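Enoyl-acyl carrier protein reductase (Uncultured bacterium, PDB 6KIA) probably catalyses the NADH-dependent reduction of enoyl-acyl carrier protein in fatty acid synthesis, as a triclosan-resistant enoyl-acyl carrier protein reductase from a soil metagenome. Local coordinates at residues Q233-A238 against S415-P420; E274-W277 against K282-V285. All coordinates share one frame; numbering follows the deposited sequence.

Contact 1. Residues Q233-A238 against S415-P420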
loop_
_atom_site.group_PDB
_atom_site.type_symbol
_atom_site.label_atom_id
_atom_site.label_comp_id
_atom_site.label_asym_id
_atom_site.label_seq_id
_atom_site.Cartn_x
_atom_site.Cartn_y
_atom_site.Cartn_z
ATOM N N GLN A 233 24.678 -7.557 -4.509
ATOM C CA GLN A 233 23.323 -8.139 -4.517
ATOM C C GLN A 233 22.293 -7.050 -4.759
ATOM O O GLN A 233 22.430 -5.933 -4.263
ATOM C CB GLN A 233 23.017 -8.836 -3.189
ATOM C CG GLN A 233 23.925 -10.018 -2.885
ATOM C CD GLN A 233 23.601 -11.227 -3.729
ATOM O OE1 GLN A 233 22.431 -11.539 -3.966
ATOM N NE2 GLN A 233 24.635 -11.942 -4.164
ATOM N N VAL A 234 21.259 -7.373 -5.524
ATOM C CA VAL A 234 20.181 -6.423 -5.780
ATOM C C VAL A 234 18.832 -7.028 -5.410
ATOM O O VAL A 234 18.538 -8.184 -5.743
ATOM C CB VAL A 234 20.170 -5.984 -7.257
ATOM C CG1 VAL A 234 18.966 -5.065 -7.562
ATOM C CG2 VAL A 234 21.475 -5.298 -7.594
ATOM N N ARG A 235 18.016 -6.236 -4.719
ATOM C CA ARG A 235 16.698 -6.663 -4.291
ATOM C C ARG A 235 15.649 -5.605 -4.661
ATOM O O ARG A 235 15.929 -4.398 -4.651
ATOM C CB ARG A 235 16.684 -6.884 -2.782
ATOM C CG ARG A 235 17.694 -7.889 -2.264
ATOM C CD ARG A 235 17.399 -9.289 -2.770
ATOM N NE ARG A 235 18.302 -10.258 -2.154
ATOM C CZ ARG A 235 19.419 -10.690 -2.727
ATOM N NH1 ARG A 235 19.740 -10.260 -3.932
ATOM N NH2 ARG A 235 20.199 -11.561 -2.100
ATOM N N TYR A 236 14.448 -6.070 -4.987
ATOM C CA TYR A 236 13.278 -5.199 -5.185
ATOM C C TYR A 236 12.185 -5.650 -4.239
ATOM O O TYR A 236 11.963 -6.852 -4.092
ATOM C CB TYR A 236 12.752 -5.261 -6.616
ATOM C CG TYR A 236 13.799 -4.882 -7.636
ATOM C CD1 TYR A 236 14.716 -5.827 -8.085
ATOM C CD2 TYR A 236 13.897 -3.580 -8.119
ATOM C CE1 TYR A 236 15.699 -5.486 -8.998
ATOM C CE2 TYR A 236 14.880 -3.242 -9.044
ATOM C CZ TYR A 236 15.768 -4.198 -9.466
ATOM O OH TYR A 236 16.740 -3.872 -10.386
ATOM N N SER A 237 11.535 -4.701 -3.573
ATOM C CA SER A 237 10.382 -5.042 -2.739
ATOM C C SER A 237 9.220 -4.165 -3.183
ATOM O O SER A 237 9.433 -3.084 -3.753
ATOM C CB SER A 237 10.689 -4.826 -1.257
ATOM O OG SER A 237 10.864 -3.438 -0.982
ATOM N N ALA A 238 7.997 -4.631 -2.945
ATOM C CA ALA A 238 6.810 -3.822 -3.169
ATOM C C ALA A 238 5.827 -4.145 -2.061
ATOM O O ALA A 238 5.842 -5.245 -1.508
ATOM C CB ALA A 238 6.175 -4.091 -4.546
ATOM N N SER A 415 16.944 -9.905 2.342
ATOM C CA SER A 415 18.318 -10.370 2.189
ATOM C C SER A 415 18.349 -11.759 1.566
ATOM O O SER A 415 19.274 -12.086 0.830
ATOM C CB SER A 415 19.087 -10.366 3.511
ATOM O OG SER A 415 19.490 -9.051 3.863
ATOM N N ASN A 416 17.354 -12.580 1.869
ATOM C CA ASN A 416 17.264 -13.928 1.303
ATOM C C ASN A 416 15.818 -14.362 1.126
ATOM O O ASN A 416 15.294 -15.146 1.916
ATOM C CB ASN A 416 17.988 -14.934 2.202
ATOM C CG ASN A 416 18.036 -16.326 1.598
ATOM O OD1 ASN A 416 18.075 -16.483 0.377
ATOM N ND2 ASN A 416 18.033 -17.344 2.454
ATOM N N PRO A 417 15.153 -13.818 0.104
ATOM C CA PRO A 417 13.698 -13.996 -0.012
ATOM C C PRO A 417 13.245 -15.394 -0.442
ATOM O O PRO A 417 13.862 -15.998 -1.322
ATOM C CB PRO A 417 13.311 -12.958 -1.066
ATOM C CG PRO A 417 14.566 -12.751 -1.891
ATOM C CD PRO A 417 15.700 -12.891 -0.901
ATOM N N ALA A 418 12.151 -15.869 0.151
ATOM C CA ALA A 418 11.633 -17.193 -0.162
ATOM C C ALA A 418 10.985 -17.256 -1.540
ATOM O O ALA A 418 10.969 -18.311 -2.168
ATOM C CB ALA A 418 10.640 -17.631 0.887
ATOM N N GLY A 419 10.457 -16.133 -2.022
ATOM C CA GLY A 419 9.742 -16.152 -3.281
ATOM C C GLY A 419 9.305 -14.782 -3.754
ATOM O O GLY A 419 9.522 -13.791 -3.070
ATOM N N PRO A 420 8.671 -14.729 -4.925
ATOM C CA PRO A 420 8.274 -13.449 -5.518
ATOM C C PRO A 420 7.062 -12.788 -4.841
ATOM O O PRO A 420 6.861 -11.590 -5.043
ATOM C CB PRO A 420 7.941 -13.832 -6.966
ATOM C CG PRO A 420 7.560 -15.269 -6.903
ATOM C CD PRO A 420 8.404 -15.871 -5.823
#
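Arg235, near the start of strand 234-240, reaches with its guanidinium to the loop that follows helix 394-413, where Ser415 and Pro417 receive it. Arg235 NH2 gives a nearly straight hydrogen bond to Ser415 O (3.1 Å, N-H...O angle 165°). Ser415 O lies at the edge of the guanidinium, close to its plane, although the nitrogen stands well above the carbonyl plane of the serine. Pro417 meets the same group through its ring: Pro417 CD approaches Arg235 NE at 3.9 Å, and the two side chains cross at about a right angle. The arginine chain bends at chi2 (-65°), which folds its end back along its own strand. There Arg235 NH1 and Arg235 NH2 both grip Gln233 OE1, at 3.0 Å and 2.9 Å respectively, in an end-on fork to a single oxygen. Arg235 NH1 also bonds to Val234 O at 3.0 Å, arriving above that carbonyl's plane. The three acceptors lie within a few degrees of the guanidinium plane, so the bonds fix its rotation as well as its position. Ser415 OG bonds elsewhere, to Ile15 N, while Arg235 NE adds a weak bond to Ser414 O. The contact thus ties a strand of this mainly parallel, Rossmann-like sheet, paired with 155-159 and 283-287, to the loop leading into strand 421-423. The buried positive group is held by neutral oxygens, one amide and backbone carbonyls, whose partial negative charges probably offset part of its charge.

Contact 2. Residues E274-W277 against K282-V285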
loop_
_atom_site.group_PDB
_atom_site.type_symbol
_atom_site.label_atom_id
_atom_site.label_comp_id
_atom_site.label_asym_id
_atom_site.label_seq_id
_atom_site.Cartn_x
_atom_site.Cartn_y
_atom_site.Cartn_z
ATOM N N GLU A 274 6.500 -12.178 -10.227
ATOM C CA GLU A 274 6.701 -13.584 -10.606
ATOM C C GLU A 274 7.486 -13.705 -11.920
ATOM O O GLU A 274 8.433 -14.519 -12.014
ATOM C CB GLU A 274 5.354 -14.297 -10.705
ATOM C CG GLU A 274 4.655 -14.394 -9.362
ATOM C CD GLU A 274 3.206 -14.865 -9.463
ATOM O OE1 GLU A 274 2.554 -14.591 -10.489
ATOM O OE2 GLU A 274 2.730 -15.512 -8.507
ATOM N N ASP A 275 7.153 -12.864 -12.897
ATOM C CA ASP A 275 7.842 -12.879 -14.192
ATOM C C ASP A 275 9.309 -12.517 -13.993
ATOM O O ASP A 275 10.200 -13.162 -14.559
ATOM C CB ASP A 275 7.245 -11.882 -15.192
ATOM C CG ASP A 275 5.834 -12.232 -15.642
ATOM O OD1 ASP A 275 5.449 -13.417 -15.588
ATOM O OD2 ASP A 275 5.142 -11.308 -16.134
ATOM N N ALA A 276 9.558 -11.477 -13.196
ATOM C CA ALA A 276 10.935 -11.064 -12.908
ATOM C C ALA A 276 11.723 -12.161 -12.182
ATOM O O ALA A 276 12.905 -12.389 -12.485
ATOM C CB ALA A 276 10.947 -9.743 -12.092
ATOM N N TRP A 277 11.077 -12.829 -11.230
ATOM C CA TRP A 277 11.711 -13.883 -10.444
ATOM C C TRP A 277 12.160 -15.036 -11.336
ATOM O O TRP A 277 13.247 -15.599 -11.139
ATOM C CB TRP A 277 10.770 -14.401 -9.359
ATOM C CG TRP A 277 11.390 -15.335 -8.359
ATOM C CD1 TRP A 277 11.549 -16.693 -8.486
ATOM C CD2 TRP A 277 11.894 -14.997 -7.061
ATOM N NE1 TRP A 277 12.124 -17.213 -7.349
ATOM C CE2 TRP A 277 12.339 -16.196 -6.453
ATOM C CE3 TRP A 277 11.991 -13.800 -6.340
ATOM C CZ2 TRP A 277 12.894 -16.232 -5.166
ATOM C CZ3 TRP A 277 12.551 -13.832 -5.060
ATOM C CH2 TRP A 277 12.988 -15.042 -4.483
ATOM N N LYS A 282 15.592 -10.780 -8.082
ATOM C CA LYS A 282 15.059 -10.932 -6.725
ATOM C C LYS A 282 14.044 -9.830 -6.391
ATOM O O LYS A 282 14.353 -8.861 -5.679
ATOM C CB LYS A 282 16.194 -10.923 -5.705
ATOM C CG LYS A 282 17.158 -12.116 -5.810
ATOM C CD LYS A 282 16.430 -13.440 -5.882
ATOM C CE LYS A 282 17.404 -14.590 -6.131
ATOM N NZ LYS A 282 16.691 -15.860 -6.472
ATOM N N ALA A 283 12.841 -9.978 -6.929
ATOM C CA ALA A 283 11.744 -9.036 -6.706
ATOM C C ALA A 283 10.641 -9.733 -5.913
ATOM O O ALA A 283 10.207 -10.825 -6.287
ATOM C CB ALA A 283 11.217 -8.515 -8.048
ATOM N N THR A 284 10.200 -9.118 -4.813
ATOM C CA THR A 284 9.214 -9.723 -3.944
ATOM C C THR A 284 8.117 -8.709 -3.597
ATOM O O THR A 284 8.400 -7.591 -3.143
ATOM C CB THR A 284 9.863 -10.266 -2.647
ATOM O OG1 THR A 284 10.861 -11.259 -2.978
ATOM C CG2 THR A 284 8.809 -10.890 -1.712
ATOM N N VAL A 285 6.873 -9.112 -3.816
ATOM C CA VAL A 285 5.722 -8.364 -3.320
ATOM C C VAL A 285 5.361 -8.888 -1.954
ATOM O O VAL A 285 5.156 -10.091 -1.775
ATOM C CB VAL A 285 4.490 -8.502 -4.240
ATOM C CG1 VAL A 285 3.259 -7.857 -3.592
ATOM C CG2 VAL A 285 4.784 -7.897 -5.615
HETATM O O HOH W 1 14.757 -15.003 -8.781
#
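The last turn of helix 263-278 passes into strand 283-287 through a short connection, bringing the CA atoms of Trp277 and Lys282 to 5.8 Å. Trp277 contributes the largest share of the contact. Its CG stands anti to the backbone N (chi1 -171°), which swings the indole toward the strand. Lys282 starts out away from the helix but bends at chi2 (-49°) and returns over one face of the indole. There Lys282 CD makes a CH-pi contact, and Lys282 NZ a cation-pi contact at 4.4 Å from the centroid of the Trp277 six-membered ring, 24° off its normal. A water bridges Lys282 NZ (3.1 Å) and Trp277 O (2.9 Å), accepting from the first and donating to the second. At the ring edge Trp277 CE3 lies 3.5 Å from Ala283 O, a buried carbonyl with no hydrogen-bond partner. Thr284 runs alongside the indole, Thr284 OG1 lying 3.7 Å from Trp277 CZ3 and hydrogen-bonded to Gly419 O. Ala276 CB and Ala283 CB touch at 4.2 Å, and both side chains also meet Ile217 of helix 196-219. Helix 263-278 connects the adjacent parallel strands 234-240 and 283-287 in a beta-alpha-beta crossover, with the hairpin 244-255 in the connection; strand 421-423 follows beyond 283-287.

Contacts 1 and 2 have centres about 7 Å apart and touch directly. Strands 234-240 and 283-287 are neighbours in one sheet, paired through backbone bonds of Tyr236 with Lys282 and Thr284. Along the chain contact 2 lies nested inside the long loop that contact 1 closes. The 415-420 segment joins them: Pro420 O is 2.8 Å from Val285 N, a probable hydrogen bond, and Pro417 O packs 3.4 Å from Trp277 CH2. Pro417, which meets Arg235 in contact 1, thus also packs on the indole that contact 2 is built around, while the Lys282 side chain packs on Arg235. The Thr284 side chain is about 13 Å from the bound NADH.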